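Local structure of leucyl-tRNA synthetase (Giardia intestinalis, 3PZ6) at residues Q166-P171 with E221-L226; L202-R205 with A209-Y212. The protein probably charges tRNA(Leu) with leucine at the expense of ATP, and is present here as its CP1 domain, the editing part of the enzyme. The protein carries 2 engineered substitutions. One frame throughout, in Å; residues are numbered along the deposited sequence.

Interaction 1 of 2, residues Q166-P171 with E221-L226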
loop_
_atom_site.group_PDB
_atom_site.type_symbol
_atom_site.label_atom_id
_atom_site.label_comp_id
_atom_site.label_asym_id
_atom_site.label_seq_id
_atom_site.Cartn_x
_atom_site.Cartn_y
_atom_site.Cartn_z
ATOM N N GLN A 166 10.382 3.959 -2.184
ATOM C CA GLN A 166 9.664 3.587 -0.972
ATOM C C GLN A 166 8.449 4.484 -0.800
ATOM O O GLN A 166 8.376 5.548 -1.393
ATOM C CB GLN A 166 10.564 3.676 0.265
ATOM C CG GLN A 166 10.929 5.090 0.723
ATOM C CD GLN A 166 12.174 5.601 0.041
ATOM O OE1 GLN A 166 13.187 4.901 -0.027
ATOM N NE2 GLN A 166 12.110 6.821 -0.476
ATOM N N ILE A 167 7.497 4.042 0.013
ATOM C CA ILE A 167 6.348 4.870 0.388
ATOM C C ILE A 167 6.053 4.700 1.873
ATOM O O ILE A 167 6.578 3.793 2.504
ATOM C CB ILE A 167 5.087 4.565 -0.467
ATOM C CG1 ILE A 167 4.727 3.077 -0.411
ATOM C CG2 ILE A 167 5.279 5.042 -1.909
ATOM C CD1 ILE A 167 3.478 2.702 -1.216
ATOM N N PHE A 168 5.210 5.566 2.422
ATOM C CA PHE A 168 4.891 5.522 3.838
ATOM C C PHE A 168 3.514 4.931 4.140
ATOM O O PHE A 168 2.566 5.109 3.386
ATOM C CB PHE A 168 5.009 6.918 4.446
ATOM C CG PHE A 168 6.418 7.385 4.609
ATOM C CD1 PHE A 168 7.067 7.243 5.830
ATOM C CD2 PHE A 168 7.106 7.963 3.548
ATOM C CE1 PHE A 168 8.381 7.675 5.991
ATOM C CE2 PHE A 168 8.422 8.386 3.699
ATOM C CZ PHE A 168 9.059 8.248 4.922
ATOM N N VAL A 169 3.425 4.223 5.257
ATOM C CA VAL A 169 2.165 3.712 5.761
ATOM C C VAL A 169 1.454 4.861 6.469
ATOM O O VAL A 169 1.983 5.424 7.420
ATOM C CB VAL A 169 2.400 2.566 6.779
ATOM C CG1 VAL A 169 1.084 2.115 7.393
ATOM C CG2 VAL A 169 3.130 1.402 6.135
ATOM N N LEU A 170 0.254 5.194 6.013
ATOM C CA LEU A 170 -0.433 6.374 6.509
ATOM C C LEU A 170 -1.796 6.045 7.145
ATOM O O LEU A 170 -2.338 4.952 6.926
ATOM C CB LEU A 170 -0.574 7.403 5.387
ATOM C CG LEU A 170 0.702 7.941 4.735
ATOM C CD1 LEU A 170 0.326 9.080 3.801
ATOM C CD2 LEU A 170 1.727 8.419 5.769
ATOM N N PRO A 171 -2.343 6.984 7.942
ATOM C CA PRO A 171 -3.569 6.746 8.683
ATOM C C PRO A 171 -4.852 6.952 7.876
ATOM O O PRO A 171 -5.068 8.020 7.295
ATOM C CB PRO A 171 -3.481 7.771 9.828
ATOM C CG PRO A 171 -2.697 8.869 9.280
ATOM C CD PRO A 171 -1.738 8.280 8.294
ATOM N N GLU A 221 4.839 15.040 0.368
ATOM C CA GLU A 221 5.291 15.971 -0.675
ATOM C C GLU A 221 6.133 15.356 -1.804
ATOM O O GLU A 221 5.968 15.746 -2.957
ATOM C CB GLU A 221 6.018 17.164 -0.053
ATOM C CG GLU A 221 5.061 18.196 0.554
ATOM C CD GLU A 221 5.764 19.311 1.323
ATOM O OE1 GLU A 221 6.997 19.505 1.141
ATOM O OE2 GLU A 221 5.067 19.997 2.113
ATOM N N PRO A 222 7.033 14.397 -1.487
ATOM C CA PRO A 222 7.754 13.760 -2.595
ATOM C C PRO A 222 6.951 12.687 -3.343
ATOM O O PRO A 222 7.431 12.158 -4.345
ATOM C CB PRO A 222 8.972 13.117 -1.908
ATOM C CG PRO A 222 8.902 13.507 -0.465
ATOM C CD PRO A 222 7.504 13.893 -0.184
ATOM N N TYR A 223 5.750 12.363 -2.870
ATOM C CA TYR A 223 4.942 11.314 -3.495
ATOM C C TYR A 223 3.634 11.875 -4.033
ATOM O O TYR A 223 2.550 11.590 -3.522
ATOM C CB TYR A 223 4.696 10.166 -2.513
ATOM C CG TYR A 223 5.936 9.792 -1.742
ATOM C CD1 TYR A 223 6.869 8.905 -2.277
ATOM C CD2 TYR A 223 6.192 10.349 -0.486
ATOM C CE1 TYR A 223 8.017 8.579 -1.578
ATOM C CE2 TYR A 223 7.340 10.031 0.217
ATOM C CZ TYR A 223 8.248 9.146 -0.331
ATOM O OH TYR A 223 9.393 8.825 0.362
ATOM N N SER A 224 3.739 12.691 -5.067
ATOM C CA SER A 224 2.560 13.283 -5.674
ATOM C C SER A 224 1.826 12.239 -6.515
ATOM O O SER A 224 2.449 11.294 -7.013
ATOM C CB SER A 224 2.972 14.446 -6.562
ATOM O OG SER A 224 3.690 13.952 -7.681
ATOM N N PRO A 225 0.502 12.417 -6.693
ATOM C CA PRO A 225 -0.285 11.525 -7.550
ATOM C C PRO A 225 0.343 11.386 -8.930
ATOM O O PRO A 225 0.978 12.321 -9.417
ATOM C CB PRO A 225 -1.623 12.243 -7.654
ATOM C CG PRO A 225 -1.730 13.007 -6.385
ATOM C CD PRO A 225 -0.334 13.463 -6.074
ATOM N N LEU A 226 0.178 10.222 -9.544
ATOM C CA LEU A 226 0.807 9.936 -10.827
ATOM C C LEU A 226 -0.203 9.804 -11.968
ATOM O O LEU A 226 -1.257 9.197 -11.779
ATOM C CB LEU A 226 1.632 8.651 -10.712
ATOM C CG LEU A 226 3.123 8.711 -10.351
ATOM C CD1 LEU A 226 3.583 10.033 -9.741
ATOM C CD2 LEU A 226 3.484 7.537 -9.454
#

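Interaction 2 of 2, residues L202-R205 with A209-Y212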
loop_
_atom_site.group_PDB
_atom_site.type_symbol
_atom_site.label_atom_id
_atom_site.label_comp_id
_atom_site.label_asym_id
_atom_site.label_seq_id
_atom_site.Cartn_x
_atom_site.Cartn_y
_atom_site.Cartn_z
ATOM N N LEU A 202 -1.831 16.265 3.718
ATOM C CA LEU A 202 -0.891 17.208 3.114
ATOM C C LEU A 202 -1.002 18.632 3.664
ATOM O O LEU A 202 0.012 19.284 3.929
ATOM C CB LEU A 202 -1.059 17.210 1.592
ATOM C CG LEU A 202 -0.036 17.900 0.691
ATOM C CD1 LEU A 202 1.348 17.261 0.783
ATOM C CD2 LEU A 202 -0.537 17.899 -0.751
ATOM N N GLU A 203 -2.235 19.093 3.846
ATOM C CA GLU A 203 -2.506 20.459 4.298
ATOM C C GLU A 203 -2.918 20.485 5.764
ATOM O O GLU A 203 -3.510 21.451 6.232
ATOM C CB GLU A 203 -3.593 21.107 3.433
ATOM C CG GLU A 203 -3.341 21.034 1.920
ATOM C CD GLU A 203 -4.532 21.523 1.108
ATOM O OE1 GLU A 203 -5.685 21.359 1.570
ATOM O OE2 GLU A 203 -4.322 22.075 0.003
ATOM N N ASN A 204 -2.603 19.415 6.485
ATOM C CA ASN A 204 -2.887 19.312 7.915
ATOM C C ASN A 204 -4.313 19.730 8.304
ATOM O O ASN A 204 -4.527 20.395 9.323
ATOM C CB ASN A 204 -1.843 20.092 8.715
ATOM C CG ASN A 204 -1.947 19.843 10.197
ATOM O OD1 ASN A 204 -2.137 18.714 10.638
ATOM N ND2 ASN A 204 -1.831 20.903 10.978
ATOM N N ARG A 205 -5.280 19.320 7.484
ATOM C CA ARG A 205 -6.683 19.648 7.688
ATOM C C ARG A 205 -7.136 19.266 9.088
ATOM O O ARG A 205 -6.957 18.125 9.518
ATOM C CB ARG A 205 -7.543 18.972 6.618
ATOM C CG ARG A 205 -9.035 18.950 6.924
ATOM C CD ARG A 205 -9.880 19.333 5.713
ATOM N NE ARG A 205 -10.218 20.753 5.734
ATOM C CZ ARG A 205 -9.531 21.716 5.119
ATOM N NH1 ARG A 205 -8.444 21.435 4.400
ATOM N NH2 ARG A 205 -9.943 22.974 5.222
ATOM N N ALA A 209 -2.555 15.858 10.449
ATOM C CA ALA A 209 -1.169 15.432 10.265
ATOM C C ALA A 209 -0.389 15.429 11.588
ATOM O O ALA A 209 0.368 14.489 11.868
ATOM C CB ALA A 209 -0.480 16.281 9.235
ATOM N N GLU A 210 -0.598 16.469 12.398
ATOM C CA GLU A 210 0.078 16.610 13.685
ATOM C C GLU A 210 -0.377 15.535 14.645
ATOM O O GLU A 210 0.438 14.962 15.368
ATOM C CB GLU A 210 -0.214 17.964 14.332
ATOM C CG GLU A 210 -0.261 19.155 13.398
ATOM C CD GLU A 210 -0.439 20.480 14.143
ATOM O OE1 GLU A 210 -1.430 21.195 13.860
ATOM O OE2 GLU A 210 0.412 20.802 15.006
ATOM N N LYS A 211 -1.686 15.290 14.656
ATOM C CA LYS A 211 -2.307 14.281 15.510
ATOM C C LYS A 211 -1.637 12.907 15.411
ATOM O O LYS A 211 -1.557 12.192 16.402
ATOM C CB LYS A 211 -3.807 14.160 15.201
ATOM C CG LYS A 211 -4.483 12.957 15.860
ATOM C CD LYS A 211 -5.965 12.920 15.591
ATOM C CE LYS A 211 -6.565 11.553 15.939
ATOM N NZ LYS A 211 -6.334 11.146 17.366
ATOM N N TYR A 212 -1.166 12.550 14.221
ATOM C CA TYR A 212 -0.532 11.250 13.987
ATOM C C TYR A 212 0.985 11.345 13.804
ATOM O O TYR A 212 1.638 10.344 13.499
ATOM C CB TYR A 212 -1.171 10.546 12.779
ATOM C CG TYR A 212 -2.594 10.100 13.017
ATOM C CD1 TYR A 212 -2.879 9.136 13.984
ATOM C CD2 TYR A 212 -3.651 10.635 12.280
ATOM C CE1 TYR A 212 -4.168 8.707 14.215
ATOM C CE2 TYR A 212 -4.960 10.220 12.503
ATOM C CZ TYR A 212 -5.213 9.248 13.475
ATOM O OH TYR A 212 -6.499 8.811 13.737
#

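Interaction 1 of 2, residues Q166-P171 with E221-L226
Tyr-223 reaches with its ring and hydroxyl to Gln-166, just before strand 167-171, and to Ile-167 and Phe-168 at the strand's start. Its own backbone lies in the irregular loop between helix 216-219 and strand 229-230. With CG anti to the carbonyl carbon (chi1 -43°), the ring extends across to the strand, the hydroxyl leading.

That hydroxyl ends between two side chains. Gln-166 curls its amide round by a bend at chi2 (-88°) and offers NE2 to Tyr-223 OH at 3.5 Å, a weak hydrogen bond, long but nearly straight. The amide plane stands almost perpendicular to the phenol ring, 86° from it. The same NE2 has a further hydrogen bond to a residue bordering the contact, so the phenol is not its sole partner. On Phe-168 the hydroxyl sits at the edge of the ring, near its plane, with Tyr-223 OH 3.5 Å from Phe-168 CE2. The two aromatic side chains run at about a right angle to each other, and Phe-168 CD2 packs 3.9 Å from Tyr-223 CE2. Nearer the base of the tyrosine, Ile-167 CG2 adds a looser apolar touch on Tyr-223 CD1 at 4.2 Å.

The loop also packs on itself: Pro-222 CB lies 4.1 Å above one face of the Tyr-223 ring, displaced toward its rim. Tyr-164 meets Tyr-223 edge-to-face and, through its own hydroxyl, hydrogen-bonds Ser-224 O, so it holds both the ring and the loop that carries it.

Strand 167-171 is flanked by strand 97-100, parallel, and strand 156-158, antiparallel. The contact, apolar toward Ile-167 and Phe-168 and polar toward Gln-166, thus joins a connecting loop to the mixed sheet of the CP1 editing domain, an insertion that leucyl-tRNA synthetase shares with the isoleucyl and valyl enzymes.

Interaction 2 of 2, residues L202-R205 with A209-Y212
A Schellman motif closes helix 192-202, and its C-prime residue, Asn-204, turns its side chain onto Ala-209 and Glu-210 in the next short helix, 208-211. The motif is built on the positive phi of Asn-204, whose N returns to Ile-201 O, while Arg-205 N reaches a helical carbonyl one residue earlier.

With CG anti to the backbone N (chi1 -171°), the amide of Asn-204 is carried toward the second helix. Its two ends do different jobs. OD1 accepts from two successive backbone N-H groups: Glu-210 N at 3.2 Å, from well above the carbonyl plane, and Ala-209 N at 2.9 Å, a weak bond because it is strongly bent. ND2 donates to Glu-210 OE1 at 2.9 Å; OE1 lies close to the amide plane, but the amide comes to it on the anti side and tilted well out of the carboxylate plane. Two good bonds and the weak one, with OD1 and ND2 each engaged, hold the amide's rotation.

Glu-210 crosses the asparagine at about a right angle, its CG 3.7 Å from Asn-204 CG and its carboxylate plane turned 65° from the amide. Nearer the backbone, Asn-204 CB touches Ala-209 CB at 4.1 Å, and Ala-209 also rests on Val-216 of helix 216-219.

One residue thus serves both helices, the backbone of Asn-204 terminating the first and its side chain binding the second, in a tight connection between helix 192-202 and the short, weakly bonded helix 208-211 of the CP1 domain.

Overall arrangement
Interaction 2 is nested within interaction 1 along the chain: both 202-205 and 209-212 fall in the excursion that leaves strand 167-171 and returns with 221-226. The centres of the two interactions are about 14 Å apart. Interaction 1 lies deeper, its centre about 10 Å from the centre of the chain, against about 19 Å for interaction 2. They meet directly at two places. Pro-171 CG, at the end of the strand, packs 3.6 Å from CD2 of Tyr-212, and Glu-221 CG lies 3.8 Å from Leu-202 CD1. Helix 192-202 adds to this link, since Ile-201 touches Pro-171 and Tyr-198 touches Pro-225, so this part of the excursion is packed back onto both segments of interaction 1.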